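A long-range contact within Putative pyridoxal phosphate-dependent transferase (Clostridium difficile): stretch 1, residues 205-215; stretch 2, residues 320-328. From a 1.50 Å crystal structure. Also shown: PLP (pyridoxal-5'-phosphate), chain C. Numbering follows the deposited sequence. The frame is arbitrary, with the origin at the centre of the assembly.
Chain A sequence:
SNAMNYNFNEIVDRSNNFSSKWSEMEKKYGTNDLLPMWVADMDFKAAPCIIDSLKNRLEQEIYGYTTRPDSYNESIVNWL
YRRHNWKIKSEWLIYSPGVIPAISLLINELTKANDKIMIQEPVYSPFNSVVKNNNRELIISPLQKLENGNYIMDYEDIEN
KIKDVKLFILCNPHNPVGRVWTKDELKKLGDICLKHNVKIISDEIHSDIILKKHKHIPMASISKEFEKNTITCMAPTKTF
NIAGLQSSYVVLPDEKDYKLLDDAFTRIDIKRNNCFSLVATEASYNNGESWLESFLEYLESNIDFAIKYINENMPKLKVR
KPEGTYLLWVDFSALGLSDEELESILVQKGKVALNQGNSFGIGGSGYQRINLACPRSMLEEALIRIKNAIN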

# COMPACT_ATOMS: atom_id res chain seq x y z
N ILE A 205 -1.38 6.95 -16.81
CA ILE A 205 -0.75 7.63 -15.68
C ILE A 205 -0.06 8.93 -16.16
O ILE A 205 0.04 9.91 -15.38
CB ILE A 205 0.20 6.75 -14.90
CG1 ILE A 205 0.55 7.41 -13.52
CG2 ILE A 205 1.46 6.50 -15.69
CD1 ILE A 205 1.36 6.51 -12.59
N HIS A 206 0.44 9.02 -17.38
CA HIS A 206 1.12 10.27 -17.84
C HIS A 206 0.18 11.28 -18.45
O HIS A 206 0.61 12.22 -19.15
CB HIS A 206 2.22 9.96 -18.86
CG HIS A 206 3.31 9.05 -18.37
ND1 HIS A 206 4.46 9.54 -17.75
CD2 HIS A 206 3.40 7.66 -18.34
CE1 HIS A 206 5.23 8.50 -17.40
NE2 HIS A 206 4.58 7.34 -17.74
N SER A 207 -1.11 11.18 -18.16
CA SER A 207 -2.18 11.89 -18.88
C SER A 207 -2.13 13.41 -18.71
O SER A 207 -2.61 14.15 -19.55
CB SER A 207 -3.56 11.41 -18.39
OG SER A 207 -3.68 11.58 -16.98
N ASP A 208 -1.42 13.89 -17.69
CA ASP A 208 -1.31 15.34 -17.47
C ASP A 208 -0.03 15.92 -18.03
O ASP A 208 0.15 17.16 -17.99
CB ASP A 208 -1.38 15.69 -15.97
CG ASP A 208 -2.64 15.16 -15.26
OD1 ASP A 208 -3.74 15.35 -15.78
OD2 ASP A 208 -2.55 14.60 -14.12
N ILE A 209 0.91 15.07 -18.38
CA ILE A 209 2.21 15.52 -18.85
C ILE A 209 2.21 15.55 -20.36
O ILE A 209 2.63 14.60 -21.05
CB ILE A 209 3.35 14.68 -18.25
CG1 ILE A 209 3.26 14.70 -16.68
CG2 ILE A 209 4.70 15.24 -18.72
CD1 ILE A 209 4.15 13.63 -16.06
N ILE A 210 1.60 16.60 -20.87
CA ILE A 210 1.34 16.80 -22.28
C ILE A 210 1.91 18.09 -22.78
O ILE A 210 1.75 19.11 -22.12
CB ILE A 210 -0.19 16.78 -22.55
CG1 ILE A 210 -0.89 15.58 -21.90
CG2 ILE A 210 -0.49 16.86 -24.04
CD1 ILE A 210 -0.51 14.20 -22.48
N LEU A 211 2.63 18.05 -23.88
CA LEU A 211 3.32 19.23 -24.40
C LEU A 211 2.41 20.03 -25.32
O LEU A 211 1.28 19.57 -25.69
CB LEU A 211 4.62 18.80 -25.10
CG LEU A 211 5.68 18.12 -24.24
CD1 LEU A 211 7.03 18.07 -24.93
CD2 LEU A 211 5.76 18.85 -22.92
N LYS A 212 2.87 21.24 -25.67
CA LYS A 212 2.08 22.11 -26.52
C LYS A 212 1.69 21.47 -27.84
O LYS A 212 2.44 20.68 -28.40
CB LYS A 212 2.88 23.43 -26.79
CG LYS A 212 2.97 24.29 -25.56
CD LYS A 212 3.98 25.44 -25.73
CE LYS A 212 4.15 26.30 -24.46
NZ LYS A 212 5.47 26.12 -23.73
N LYS A 213 0.48 21.80 -28.31
CA LYS A 213 -0.10 21.33 -29.57
C LYS A 213 -0.50 19.86 -29.51
O LYS A 213 -0.76 19.23 -30.56
CB LYS A 213 0.82 21.62 -30.76
CG LYS A 213 1.13 23.10 -30.93
CD LYS A 213 1.30 23.51 -32.39
CE LYS A 213 2.45 22.79 -33.10
NZ LYS A 213 2.74 23.33 -34.48
N HIS A 214 -0.55 19.30 -28.31
CA HIS A 214 -1.09 17.93 -28.11
C HIS A 214 -2.10 17.92 -27.01
O HIS A 214 -2.16 18.84 -26.20
CB HIS A 214 0.04 16.94 -27.83
CG HIS A 214 1.01 16.90 -28.93
ND1 HIS A 214 0.78 16.23 -30.07
CD2 HIS A 214 2.20 17.62 -29.11
CE1 HIS A 214 1.78 16.53 -30.96
NE2 HIS A 214 2.67 17.32 -30.35
N LYS A 215 -2.98 16.93 -27.02
CA LYS A 215 -4.07 16.84 -26.07
C LYS A 215 -4.31 15.40 -25.68
O LYS A 215 -4.47 14.54 -26.55
CB LYS A 215 -5.37 17.47 -26.61
CG LYS A 215 -6.27 17.81 -25.44
CD LYS A 215 -7.58 18.51 -25.80
CE LYS A 215 -8.64 18.35 -24.68
NZ LYS A 215 -8.32 18.74 -23.26
N ARG A 320 13.40 12.19 -31.53
CA ARG A 320 12.15 12.85 -31.90
C ARG A 320 11.56 13.50 -30.65
O ARG A 320 11.50 12.83 -29.61
CB ARG A 320 11.14 11.81 -32.45
N LYS A 321 11.11 14.74 -30.74
CA LYS A 321 10.54 15.44 -29.57
C LYS A 321 9.28 14.65 -29.11
O LYS A 321 8.39 14.33 -29.93
CB LYS A 321 10.14 16.84 -29.94
CG LYS A 321 9.61 17.68 -28.83
CD LYS A 321 9.45 19.14 -29.22
CE LYS A 321 8.71 19.90 -28.15
NZ LYS A 321 8.76 21.39 -28.43
N PRO A 322 9.20 14.32 -27.83
CA PRO A 322 7.99 13.62 -27.35
C PRO A 322 6.79 14.53 -27.36
O PRO A 322 6.91 15.74 -27.26
CB PRO A 322 8.31 13.30 -25.92
CG PRO A 322 9.39 14.28 -25.51
CD PRO A 322 10.17 14.62 -26.75
N GLU A 323 5.61 13.95 -27.48
CA GLU A 323 4.35 14.64 -27.39
C GLU A 323 3.84 14.73 -25.95
O GLU A 323 3.07 15.66 -25.58
CB GLU A 323 3.33 13.90 -28.26
CG GLU A 323 3.73 13.91 -29.74
CD GLU A 323 3.00 12.93 -30.63
OE1 GLU A 323 2.22 12.18 -30.08
OE2 GLU A 323 3.29 12.98 -31.88
N GLY A 324 4.27 13.79 -25.12
CA GLY A 324 3.96 13.75 -23.70
C GLY A 324 4.97 12.93 -22.96
O GLY A 324 5.88 12.34 -23.57
N THR A 325 4.79 12.90 -21.62
CA THR A 325 5.76 12.43 -20.65
C THR A 325 6.94 13.43 -20.55
O THR A 325 7.09 14.32 -21.39
CB THR A 325 6.34 11.01 -20.95
OG1 THR A 325 7.42 11.03 -21.88
CG2 THR A 325 5.23 10.04 -21.35
N TYR A 326 7.75 13.22 -19.52
CA TYR A 326 9.00 13.96 -19.40
C TYR A 326 10.23 13.18 -19.73
O TYR A 326 11.37 13.47 -19.30
CB TYR A 326 9.11 14.58 -18.01
CG TYR A 326 8.90 13.69 -16.80
CD1 TYR A 326 9.85 12.76 -16.44
CD2 TYR A 326 7.80 13.86 -15.97
CE1 TYR A 326 9.69 12.01 -15.28
CE2 TYR A 326 7.64 13.10 -14.81
CZ TYR A 326 8.63 12.21 -14.46
OH TYR A 326 8.59 11.50 -13.30
N LEU A 327 10.04 12.15 -20.55
CA LEU A 327 11.02 11.13 -20.83
C LEU A 327 11.44 11.26 -22.29
O LEU A 327 10.56 11.31 -23.16
CB LEU A 327 10.44 9.73 -20.53
CG LEU A 327 9.97 9.57 -19.06
CD1 LEU A 327 9.10 8.28 -18.94
CD2 LEU A 327 11.08 9.57 -18.03
N LEU A 328 12.73 11.27 -22.54
CA LEU A 328 13.28 11.45 -23.87
C LEU A 328 13.84 10.11 -24.36
O LEU A 328 14.52 9.40 -23.61
CB LEU A 328 14.45 12.48 -23.80
CG LEU A 328 14.87 13.10 -25.14
CD1 LEU A 328 13.80 14.02 -25.74
CD2 LEU A 328 16.19 13.89 -24.90
N1 PLP C . 2.50 3.12 -15.64
C2 PLP C . 3.41 3.76 -16.45
C2A PLP C . 3.31 3.82 -17.94
C3 PLP C . 4.55 4.44 -15.88
O3 PLP C . 5.45 5.04 -16.66
C4 PLP C . 4.72 4.45 -14.43
C4A PLP C . 5.92 5.09 -13.79
C5 PLP C . 3.71 3.76 -13.65
C6 PLP C . 2.63 3.11 -14.29
C5A PLP C . 3.85 3.78 -12.16
O4P PLP C . 3.16 2.67 -11.72
P PLP C . 2.90 2.59 -10.12
O1P PLP C . 1.77 3.53 -9.88
O2P PLP C . 2.58 1.04 -9.98
O3P PLP C . 4.24 3.12 -9.52
O HOH W 1 6.52 11.42 -17.59
O HOH W 2 -0.77 13.87 -30.59

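Lys-321 opens the contact lightly: its aliphatic CE lies 4.1 Å from Leu-211 CD1, while NZ is hydrogen-bonded elsewhere in the structure. Pro-322 contributes its backbone, with O packed 3.3 Å from the same Leu-211 CD1. Glu-323 does two jobs. Its carbonyl O accepts a nearly straight hydrogen bond from Leu-211 N (3.0 Å), while its methylene CG sits over one face of the His-214 ring, 3.5 Å from CE1, so that a charged residue supplies an apolar surface where both residues remain partly exposed.

Gly-324 pairs with Ile-210 in a single beta bridge, CA to CA 4.3 Å. The fit demands a bare backbone: a CB here would lie 2.8 Å from Ile-209 O, a clash. That same Ile-209 O accepts the hydrogen bond from Thr-325 N (2.8 Å), completing the backbone clamp around Ile-210.

Thr-325 divides its side chain. OG1 donates to Gly-324 O (2.6 Å) and accepts from Leu-327 N (3.1 Å), bracing its own loop; CG2 covers one face of the His-206 ring, 3.7 Å from CG. His-206 NE2 meanwhile hydrogen-bonds PLP O3 (2.7 Å), and one water links His-206 ND1 to Tyr-326 N. Tyr-326 leaves its backbone sideways, but its end comes nearer, offering buried ring carbon to a methyl: CD2 packs 3.7 Å from Ile-209 CD1. Leu-327 CD1 lies 4.2 Å from His-206 CE1. The contact buries 523 Å², both sides summed.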